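Long-range contacts in transcriptional regulator, LacI family (Burkholderia phymatum, PDB 2RGY), which probably represses or otherwise regulates transcription as a LacI-family DNA-binding protein whose periplasmic-binding-protein-like part is expected to sense a small sugar-like effector: residues D170-C181 with A196-R207; P235-E246 with F270-V280. All coordinates share one frame; numbering follows the deposited sequence.

Contact 1 (D170-C181 with A196-R207); sequences DFSPEGGYAATC and ANDTMAVSALAR
Ser203 points its OG away from its own carbonyl carbon (chi1 -71°), and this brings the hydroxyl to the backbone carbonyl of Pro173. Asn197 holds CG between its backbone N and carbonyl carbon (chi1 80°), which lets the amide work in two directions. Its ND2 donates to Phe171 O at 3.0 Å, with the acceptor tilted slightly from the amide plane. Asn197 is the N-cap of helix 198-210, and its OD1 accepts from Met200 N at 2.8 Å. The two bonds fix the rotation of the amide and tie the turn before one helix to the start of the other.

Ser203 OG donates to Pro173 O at 2.6 Å. Tyr177 N, in helix 173-186, reaches the same oxygen from the opposite face of the carbonyl plane. Gly176 has no side chain, and its CA lies directly on Met200 CB at 3.7 Å. This goes with the close approach of the helices: the axes of 173-181 and 198-207 come within 7.4 Å and cross at -49°. Thr199 CG2 meets Pro173 CG at 3.5 Å. The selenium of selenomethionine Met200 lies by Phe171 N, and its CE meets Phe171 CD1. Thr180 OG1 sits over Ala204, while it donates to Gly176 O one turn back. Farther along, the aliphatic part of Arg207 lies across Tyr177 CE1 and Thr180 CG2. Its NH1 and Tyr177 OH share Gln210 OE1 as partner.

Tyr232 of the second subunit rests on Pro173 and Ser203, so this helix pair also takes part in the dimer interface. These are two successive helices of one alpha/beta lobe. Ile134 of strand 131-135 packs under Thr180 and Met200, and helix 141-155 meets the Phe171 ring.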
loop_
_atom_site.group_PDB
_atom_site.type_symbol
_atom_site.label_atom_id
_atom_site.label_comp_id
_atom_site.label_asym_id
_atom_site.label_seq_id
_atom_site.Cartn_x
_atom_site.Cartn_y
_atom_site.Cartn_z
ATOM N N ASP A 170 1.180 8.852 14.845
ATOM C CA ASP A 170 0.685 9.454 13.610
ATOM C C ASP A 170 0.131 8.536 12.526
ATOM O O ASP A 170 0.030 8.953 11.380
ATOM C CB ASP A 170 1.797 10.311 12.999
ATOM C CG ASP A 170 3.010 9.487 12.610
ATOM O OD1 ASP A 170 2.941 8.242 12.709
ATOM O OD2 ASP A 170 4.029 10.075 12.195
ATOM N N PHE A 171 -0.238 7.308 12.876
ATOM C CA PHE A 171 -0.774 6.349 11.900
ATOM C C PHE A 171 0.243 5.764 10.914
ATOM O O PHE A 171 -0.123 4.915 10.095
ATOM C CB PHE A 171 -1.909 6.968 11.060
ATOM C CG PHE A 171 -3.197 7.175 11.809
ATOM C CD1 PHE A 171 -3.701 6.187 12.658
ATOM C CD2 PHE A 171 -3.939 8.341 11.619
ATOM C CE1 PHE A 171 -4.933 6.354 13.313
ATOM C CE2 PHE A 171 -5.170 8.524 12.262
ATOM C CZ PHE A 171 -5.670 7.524 13.112
ATOM N N SER A 172 1.496 6.208 10.968
ATOM C CA SER A 172 2.516 5.702 10.042
ATOM C C SER A 172 3.308 4.514 10.580
ATOM O O SER A 172 3.322 4.259 11.779
ATOM C CB SER A 172 3.512 6.808 9.700
ATOM O OG SER A 172 4.288 7.142 10.842
ATOM N N PRO A 173 4.001 3.779 9.688
ATOM C CA PRO A 173 4.797 2.624 10.116
ATOM C C PRO A 173 5.850 3.008 11.151
ATOM O O PRO A 173 5.957 2.370 12.199
ATOM C CB PRO A 173 5.434 2.135 8.813
ATOM C CG PRO A 173 4.426 2.514 7.781
ATOM C CD PRO A 173 4.030 3.908 8.220
ATOM N N GLU A 174 6.626 4.047 10.849
ATOM C CA GLU A 174 7.679 4.513 11.754
ATOM C C GLU A 174 7.103 5.055 13.064
ATOM O O GLU A 174 7.712 4.906 14.125
ATOM C CB GLU A 174 8.524 5.600 11.085
ATOM C CG GLU A 174 7.731 6.848 10.717
ATOM C CD GLU A 174 7.159 6.802 9.306
ATOM O OE1 GLU A 174 6.801 5.700 8.832
ATOM O OE2 GLU A 174 7.061 7.881 8.673
ATOM N N GLY A 175 5.935 5.693 12.981
ATOM C CA GLY A 175 5.301 6.229 14.176
ATOM C C GLY A 175 4.918 5.105 15.118
ATOM O O GLY A 175 5.155 5.177 16.315
ATOM N N GLY A 176 4.320 4.056 14.566
ATOM C CA GLY A 176 3.914 2.928 15.377
ATOM C C GLY A 176 5.098 2.242 16.027
ATOM O O GLY A 176 5.014 1.809 17.173
ATOM N N TYR A 177 6.203 2.142 15.295
ATOM C CA TYR A 177 7.401 1.501 15.821
ATOM C C TYR A 177 7.949 2.283 17.005
ATOM O O TYR A 177 8.263 1.715 18.054
ATOM C CB TYR A 177 8.481 1.402 14.744
ATOM C CG TYR A 177 9.708 0.644 15.192
ATOM C CD1 TYR A 177 9.692 -0.747 15.292
ATOM C CD2 TYR A 177 10.892 1.318 15.517
ATOM C CE1 TYR A 177 10.826 -1.451 15.702
ATOM C CE2 TYR A 177 12.028 0.625 15.931
ATOM C CZ TYR A 177 11.988 -0.760 16.022
ATOM O OH TYR A 177 13.103 -1.461 16.451
ATOM N N ALA A 178 8.054 3.595 16.826
ATOM C CA ALA A 178 8.563 4.475 17.865
ATOM C C ALA A 178 7.637 4.480 19.080
ATOM O O ALA A 178 8.091 4.554 20.226
ATOM C CB ALA A 178 8.706 5.893 17.312
ATOM N N ALA A 179 6.334 4.402 18.834
ATOM C CA ALA A 179 5.373 4.417 19.926
ATOM C C ALA A 179 5.460 3.125 20.731
ATOM O O ALA A 179 5.309 3.141 21.954
ATOM C CB ALA A 179 3.965 4.618 19.380
ATOM N N THR A 180 5.713 2.007 20.052
ATOM C CA THR A 180 5.822 0.735 20.756
ATOM C C THR A 180 7.067 0.782 21.637
ATOM O O THR A 180 7.037 0.351 22.793
ATOM C CB THR A 180 5.915 -0.474 19.789
ATOM O OG1 THR A 180 4.734 -0.537 18.971
ATOM C CG2 THR A 180 6.011 -1.768 20.581
ATOM N N CYS A 181 8.155 1.322 21.097
ATOM C CA CYS A 181 9.392 1.427 21.864
ATOM C C CYS A 181 9.192 2.305 23.098
ATOM O O CYS A 181 9.630 1.957 24.193
ATOM C CB CYS A 181 10.509 2.007 20.992
ATOM S SG CYS A 181 11.014 0.891 19.684
ATOM N N ALA A 196 -4.480 2.043 17.040
ATOM C CA ALA A 196 -5.448 2.819 16.269
ATOM C C ALA A 196 -5.619 2.418 14.802
ATOM O O ALA A 196 -6.640 2.741 14.191
ATOM C CB ALA A 196 -5.109 4.305 16.371
ATOM N N ASN A 197 -4.622 1.746 14.234
ATOM C CA ASN A 197 -4.719 1.273 12.854
ATOM C C ASN A 197 -3.779 0.091 12.659
ATOM O O ASN A 197 -2.815 -0.070 13.413
ATOM C CB ASN A 197 -4.440 2.406 11.844
ATOM C CG ASN A 197 -2.959 2.697 11.643
ATOM O OD1 ASN A 197 -2.112 2.345 12.466
ATOM N ND2 ASN A 197 -2.647 3.370 10.539
ATOM N N ASP A 198 -4.085 -0.746 11.674
ATOM C CA ASP A 198 -3.286 -1.935 11.393
ATOM C C ASP A 198 -1.813 -1.628 11.116
ATOM O O ASP A 198 -0.937 -2.410 11.490
ATOM C CB ASP A 198 -3.880 -2.713 10.208
ATOM C CG ASP A 198 -5.215 -3.373 10.548
ATOM O OD1 ASP A 198 -5.565 -3.450 11.744
ATOM O OD2 ASP A 198 -5.914 -3.827 9.623
ATOM N N THR A 199 -1.547 -0.501 10.464
ATOM C CA THR A 199 -0.179 -0.112 10.140
ATOM C C THR A 199 0.680 -0.027 11.391
ATOM O O THR A 199 1.734 -0.653 11.468
ATOM C CB THR A 199 -0.142 1.248 9.413
ATOM O OG1 THR A 199 -0.756 1.107 8.126
ATOM C CG2 THR A 199 1.299 1.728 9.214
HETATM N N MSE A 200 0.232 0.738 12.378
HETATM C CA MSE A 200 1.010 0.872 13.597
HETATM C C MSE A 200 1.051 -0.472 14.340
HETATM O O MSE A 200 2.053 -0.807 14.977
HETATM C CB MSE A 200 0.427 1.971 14.497
HETATM C CG MSE A 200 0.443 3.386 13.893
HETATM SE SE MSE A 200 0.057 4.690 15.108
HETATM C CE MSE A 200 -1.665 4.324 15.458
ATOM N N ALA A 201 -0.029 -1.244 14.247
ATOM C CA ALA A 201 -0.098 -2.548 14.905
ATOM C C ALA A 201 0.979 -3.472 14.353
ATOM O O ALA A 201 1.627 -4.198 15.099
ATOM C CB ALA A 201 -1.480 -3.178 14.708
ATOM N N VAL A 202 1.161 -3.453 13.040
ATOM C CA VAL A 202 2.168 -4.298 12.418
ATOM C C VAL A 202 3.552 -3.916 12.918
ATOM O O VAL A 202 4.374 -4.791 13.170
ATOM C CB VAL A 202 2.122 -4.189 10.891
ATOM C CG1 VAL A 202 3.337 -4.887 10.279
ATOM C CG2 VAL A 202 0.842 -4.819 10.384
ATOM N N SER A 203 3.811 -2.620 13.065
ATOM C CA SER A 203 5.104 -2.167 13.582
ATOM C C SER A 203 5.284 -2.651 15.027
ATOM O O SER A 203 6.395 -2.942 15.455
ATOM C CB SER A 203 5.209 -0.634 13.542
ATOM O OG SER A 203 5.340 -0.157 12.210
ATOM N N ALA A 204 4.186 -2.732 15.778
ATOM C CA ALA A 204 4.262 -3.197 17.160
ATOM C C ALA A 204 4.691 -4.661 17.169
ATOM O O ALA A 204 5.507 -5.081 17.996
ATOM C CB ALA A 204 2.916 -3.040 17.847
ATOM N N LEU A 205 4.134 -5.430 16.239
ATOM C CA LEU A 205 4.461 -6.836 16.103
ATOM C C LEU A 205 5.924 -6.962 15.709
ATOM O O LEU A 205 6.579 -7.951 16.041
ATOM C CB LEU A 205 3.593 -7.491 15.026
ATOM C CG LEU A 205 2.090 -7.584 15.322
ATOM C CD1 LEU A 205 1.390 -8.320 14.183
ATOM C CD2 LEU A 205 1.875 -8.310 16.630
ATOM N N ALA A 206 6.426 -5.954 14.996
ATOM C CA ALA A 206 7.811 -5.953 14.542
ATOM C C ALA A 206 8.747 -5.819 15.723
ATOM O O ALA A 206 9.720 -6.553 15.827
ATOM C CB ALA A 206 8.052 -4.819 13.561
ATOM N N ARG A 207 8.444 -4.877 16.612
ATOM C CA ARG A 207 9.257 -4.632 17.796
ATOM C C ARG A 207 9.212 -5.825 18.738
ATOM O O ARG A 207 10.244 -6.306 19.180
ATOM C CB ARG A 207 8.769 -3.373 18.525
ATOM C CG ARG A 207 9.631 -2.969 19.714
ATOM C CD ARG A 207 11.107 -2.996 19.339
ATOM N NE ARG A 207 11.963 -2.502 20.410
ATOM C CZ ARG A 207 13.288 -2.634 20.431
ATOM N NH1 ARG A 207 13.917 -3.248 19.440
ATOM N NH2 ARG A 207 13.987 -2.156 21.452
#

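Contact 2 (P235-E246 with F270-V280); sequences PALTSVHIPTAE and FPVTVSMRASV
Arg277 NH1 donates to Leu237 O at 2.8 Å. The oxygen lies at the guanidinium edge, in its plane, and its C=O points almost straight at the nitrogen. NH2 forms a salt bridge with Asp226, which also accepts from His241 ND1 and Ser275 OG. Thr238 is gripped at two points: its N gives a nearly straight bond (171°) to Ser279 OG, which is also hydrogen-bonded to Val221 O, and its OG1 accepts from Arg277 N at 2.8 Å. A water joins Thr238 OG1 to Val280 N.

Next comes the antiparallel ladder. Ser239 and Ser275 form a hydrogen-bonded pair, with both bonds made. In the His241 and Thr273 pair, His241 N donates to Thr273 O at 2.6 Å, but the return bond is weak. Val240 and Val274 are the non-hydrogen-bonded pair between them.

Val272 CG2 meets Val240 CG1 at 3.5 Å and Ile242 CD1. Glu246 CB stands over the Phe270 ring in a CH-pi contact, 3.7 Å from its centroid.

This is the antiparallel end of an otherwise parallel sheet in one lobe of the periplasmic-binding-protein-like domain. Strand 273-275 is its edge within this chain, and 238-241 joins it to strand 220-223. Helix 112-125 packs against Val272 and Val274.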
loop_
_atom_site.group_PDB
_atom_site.type_symbol
_atom_site.label_atom_id
_atom_site.label_comp_id
_atom_site.label_asym_id
_atom_site.label_seq_id
_atom_site.Cartn_x
_atom_site.Cartn_y
_atom_site.Cartn_z
ATOM N N PRO A 235 2.160 -12.678 13.914
ATOM C CA PRO A 235 1.059 -13.573 13.524
ATOM C C PRO A 235 -0.090 -12.836 12.836
ATOM O O PRO A 235 -0.129 -11.604 12.841
ATOM C CB PRO A 235 0.630 -14.162 14.856
ATOM C CG PRO A 235 0.791 -12.979 15.777
ATOM C CD PRO A 235 2.157 -12.464 15.372
ATOM N N ALA A 236 -1.023 -13.588 12.258
ATOM C CA ALA A 236 -2.171 -12.991 11.577
ATOM C C ALA A 236 -2.835 -12.009 12.541
ATOM O O ALA A 236 -3.216 -12.382 13.648
ATOM C CB ALA A 236 -3.152 -14.070 11.148
ATOM N N LEU A 237 -2.971 -10.757 12.107
ATOM C CA LEU A 237 -3.518 -9.698 12.953
ATOM C C LEU A 237 -5.029 -9.623 13.112
ATOM O O LEU A 237 -5.763 -9.469 12.127
ATOM C CB LEU A 237 -3.016 -8.337 12.460
ATOM C CG LEU A 237 -3.421 -7.115 13.284
ATOM C CD1 LEU A 237 -2.724 -7.159 14.645
ATOM C CD2 LEU A 237 -3.049 -5.848 12.529
ATOM N N THR A 238 -5.482 -9.721 14.363
ATOM C CA THR A 238 -6.899 -9.609 14.686
ATOM C C THR A 238 -7.163 -8.113 14.599
ATOM O O THR A 238 -6.430 -7.308 15.175
ATOM C CB THR A 238 -7.196 -10.137 16.109
ATOM O OG1 THR A 238 -7.038 -11.567 16.122
ATOM C CG2 THR A 238 -8.620 -9.776 16.537
ATOM N N SER A 239 -8.201 -7.736 13.866
ATOM C CA SER A 239 -8.482 -6.326 13.665
ATOM C C SER A 239 -9.961 -5.987 13.588
ATOM O O SER A 239 -10.775 -6.814 13.199
ATOM C CB SER A 239 -7.788 -5.873 12.372
ATOM O OG SER A 239 -7.989 -4.496 12.096
ATOM N N VAL A 240 -10.293 -4.760 13.977
ATOM C CA VAL A 240 -11.660 -4.275 13.909
ATOM C C VAL A 240 -11.905 -3.976 12.424
ATOM O O VAL A 240 -11.161 -3.216 11.794
ATOM C CB VAL A 240 -11.832 -2.984 14.739
ATOM C CG1 VAL A 240 -13.201 -2.385 14.498
ATOM C CG2 VAL A 240 -11.644 -3.291 16.225
ATOM N N HIS A 241 -12.939 -4.596 11.866
ATOM C CA HIS A 241 -13.258 -4.413 10.461
ATOM C C HIS A 241 -14.132 -3.194 10.165
ATOM O O HIS A 241 -15.284 -3.130 10.588
ATOM C CB HIS A 241 -13.961 -5.647 9.912
ATOM C CG HIS A 241 -14.323 -5.520 8.468
ATOM N ND1 HIS A 241 -13.408 -5.713 7.459
ATOM C CD2 HIS A 241 -15.479 -5.154 7.869
ATOM C CE1 HIS A 241 -13.986 -5.474 6.295
ATOM N NE2 HIS A 241 -15.243 -5.131 6.514
ATOM N N ILE A 242 -13.578 -2.247 9.417
ATOM C CA ILE A 242 -14.276 -1.017 9.033
ATOM C C ILE A 242 -14.715 -1.143 7.570
ATOM O O ILE A 242 -13.898 -1.455 6.704
ATOM C CB ILE A 242 -13.338 0.208 9.164
ATOM C CG1 ILE A 242 -12.940 0.409 10.630
ATOM C CG2 ILE A 242 -14.020 1.451 8.614
ATOM C CD1 ILE A 242 -14.132 0.663 11.567
ATOM N N PRO A 243 -16.003 -0.879 7.274
ATOM C CA PRO A 243 -16.531 -0.981 5.907
ATOM C C PRO A 243 -16.103 0.184 5.024
ATOM O O PRO A 243 -16.926 0.971 4.575
ATOM C CB PRO A 243 -18.038 -1.012 6.133
ATOM C CG PRO A 243 -18.191 -0.005 7.223
ATOM C CD PRO A 243 -17.027 -0.324 8.177
ATOM N N THR A 244 -14.807 0.263 4.763
ATOM C CA THR A 244 -14.242 1.335 3.958
ATOM C C THR A 244 -14.624 1.289 2.486
ATOM O O THR A 244 -14.918 2.324 1.892
ATOM C CB THR A 244 -12.710 1.335 4.092
ATOM O OG1 THR A 244 -12.368 1.672 5.444
ATOM C CG2 THR A 244 -12.075 2.340 3.136
ATOM N N ALA A 245 -14.617 0.102 1.894
ATOM C CA ALA A 245 -14.976 -0.030 0.485
ATOM C C ALA A 245 -16.430 0.383 0.253
ATOM O O ALA A 245 -16.730 1.100 -0.701
ATOM C CB ALA A 245 -14.758 -1.458 0.016
ATOM N N GLU A 246 -17.325 -0.061 1.136
ATOM C CA GLU A 246 -18.748 0.257 1.014
ATOM C C GLU A 246 -19.057 1.741 1.179
ATOM O O GLU A 246 -19.820 2.305 0.403
ATOM C CB GLU A 246 -19.574 -0.538 2.035
ATOM C CG GLU A 246 -19.542 -2.049 1.851
ATOM C CD GLU A 246 -18.526 -2.718 2.765
ATOM O OE1 GLU A 246 -17.317 -2.425 2.638
ATOM O OE2 GLU A 246 -18.941 -3.530 3.623
ATOM N N PHE A 270 -23.358 0.743 7.696
ATOM C CA PHE A 270 -22.741 -0.561 7.538
ATOM C C PHE A 270 -22.230 -1.002 8.888
ATOM O O PHE A 270 -21.802 -0.181 9.700
ATOM C CB PHE A 270 -21.629 -0.508 6.504
ATOM C CG PHE A 270 -22.110 -0.071 5.159
ATOM C CD1 PHE A 270 -21.952 1.252 4.750
ATOM C CD2 PHE A 270 -22.806 -0.961 4.336
ATOM C CE1 PHE A 270 -22.482 1.693 3.533
ATOM C CE2 PHE A 270 -23.349 -0.536 3.108
ATOM C CZ PHE A 270 -23.188 0.796 2.706
ATOM N N PRO A 271 -22.295 -2.308 9.162
ATOM C CA PRO A 271 -21.813 -2.726 10.470
ATOM C C PRO A 271 -20.303 -2.850 10.578
ATOM O O PRO A 271 -19.595 -3.077 9.596
ATOM C CB PRO A 271 -22.539 -4.057 10.688
ATOM C CG PRO A 271 -22.580 -4.631 9.316
ATOM C CD PRO A 271 -22.949 -3.425 8.451
ATOM N N VAL A 272 -19.826 -2.653 11.795
ATOM C CA VAL A 272 -18.420 -2.790 12.094
ATOM C C VAL A 272 -18.375 -4.100 12.882
ATOM O O VAL A 272 -19.238 -4.366 13.726
ATOM C CB VAL A 272 -17.929 -1.618 12.954
ATOM C CG1 VAL A 272 -18.690 -1.599 14.254
ATOM C CG2 VAL A 272 -16.440 -1.740 13.213
ATOM N N THR A 273 -17.397 -4.935 12.574
ATOM C CA THR A 273 -17.251 -6.215 13.247
ATOM C C THR A 273 -15.775 -6.426 13.558
ATOM O O THR A 273 -14.938 -5.572 13.245
ATOM C CB THR A 273 -17.715 -7.367 12.350
ATOM O OG1 THR A 273 -17.003 -7.310 11.108
ATOM C CG2 THR A 273 -19.222 -7.269 12.080
ATOM N N VAL A 274 -15.456 -7.552 14.181
ATOM C CA VAL A 274 -14.069 -7.848 14.498
ATOM C C VAL A 274 -13.604 -9.062 13.719
ATOM O O VAL A 274 -14.247 -10.110 13.739
ATOM C CB VAL A 274 -13.869 -8.110 15.994
ATOM C CG1 VAL A 274 -12.457 -8.576 16.252
ATOM C CG2 VAL A 274 -14.127 -6.837 16.771
ATOM N N SER A 275 -12.492 -8.907 13.015
ATOM C CA SER A 275 -11.939 -10.004 12.248
ATOM C C SER A 275 -10.960 -10.738 13.152
ATOM O O SER A 275 -9.820 -10.318 13.321
ATOM C CB SER A 275 -11.239 -9.471 11.000
ATOM O OG SER A 275 -12.171 -8.773 10.192
HETATM N N MSE A 276 -11.429 -11.825 13.752
HETATM C CA MSE A 276 -10.606 -12.609 14.661
HETATM C C MSE A 276 -9.576 -13.434 13.918
HETATM O O MSE A 276 -9.922 -14.264 13.077
HETATM C CB MSE A 276 -11.479 -13.548 15.506
HETATM C CG MSE A 276 -12.223 -12.896 16.667
HETATM SE SE MSE A 276 -11.163 -12.227 17.994
HETATM C CE MSE A 276 -10.031 -13.557 18.260
ATOM N N ARG A 277 -8.307 -13.202 14.227
ATOM C CA ARG A 277 -7.241 -13.957 13.585
ATOM C C ARG A 277 -6.394 -14.611 14.659
ATOM O O ARG A 277 -6.945 -15.280 15.531
ATOM C CB ARG A 277 -6.429 -13.045 12.657
ATOM C CG ARG A 277 -7.309 -12.444 11.552
ATOM C CD ARG A 277 -6.546 -12.188 10.266
ATOM N NE ARG A 277 -7.409 -11.715 9.182
ATOM C CZ ARG A 277 -7.922 -10.490 9.107
ATOM N NH1 ARG A 277 -7.663 -9.599 10.054
ATOM N NH2 ARG A 277 -8.686 -10.153 8.077
ATOM N N ALA A 278 -5.081 -14.403 14.652
ATOM C CA ALA A 278 -4.252 -15.067 15.650
ATOM C C ALA A 278 -3.443 -14.205 16.607
ATOM O O ALA A 278 -2.627 -14.733 17.365
ATOM C CB ALA A 278 -3.323 -16.055 14.946
ATOM N N SER A 279 -3.657 -12.895 16.603
ATOM C CA SER A 279 -2.877 -12.027 17.479
ATOM C C SER A 279 -3.493 -11.798 18.854
ATOM O O SER A 279 -2.879 -11.171 19.708
ATOM C CB SER A 279 -2.630 -10.677 16.809
ATOM O OG SER A 279 -3.856 -10.040 16.561
ATOM N N VAL A 280 -4.708 -12.289 19.067
ATOM C CA VAL A 280 -5.357 -12.143 20.368
ATOM C C VAL A 280 -5.660 -13.519 20.977
ATOM O O VAL A 280 -6.265 -14.373 20.330
ATOM C CB VAL A 280 -6.676 -11.331 20.266
ATOM C CG1 VAL A 280 -7.339 -11.228 21.647
ATOM C CG2 VAL A 280 -6.389 -9.941 19.725
HETATM O O HOH W 1 -6.808 -13.722 17.770
#

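How the contacts relate
Both contacts belong to the lobe built on the mixed six-stranded sheet, and both are partly buried. Contact 1 joins two helices that lie against this sheet. Contact 2 joins two of its strands, the outer one at the sheet edge. Contact 1 relies on small residues and two side-chain bonds to backbone carbonyls. Contact 2 relies on a backbone ladder, with charged and hydroxyl groups gathered near Asp226. Their centres are about 17 Å apart, yet they touch. Asp198 OD1 probably hydrogen-bonds to Ser239 OG, and Leu237 packs on Ala201. Contact 1 has more to do with the second subunit; contact 2 reaches it through Pro235.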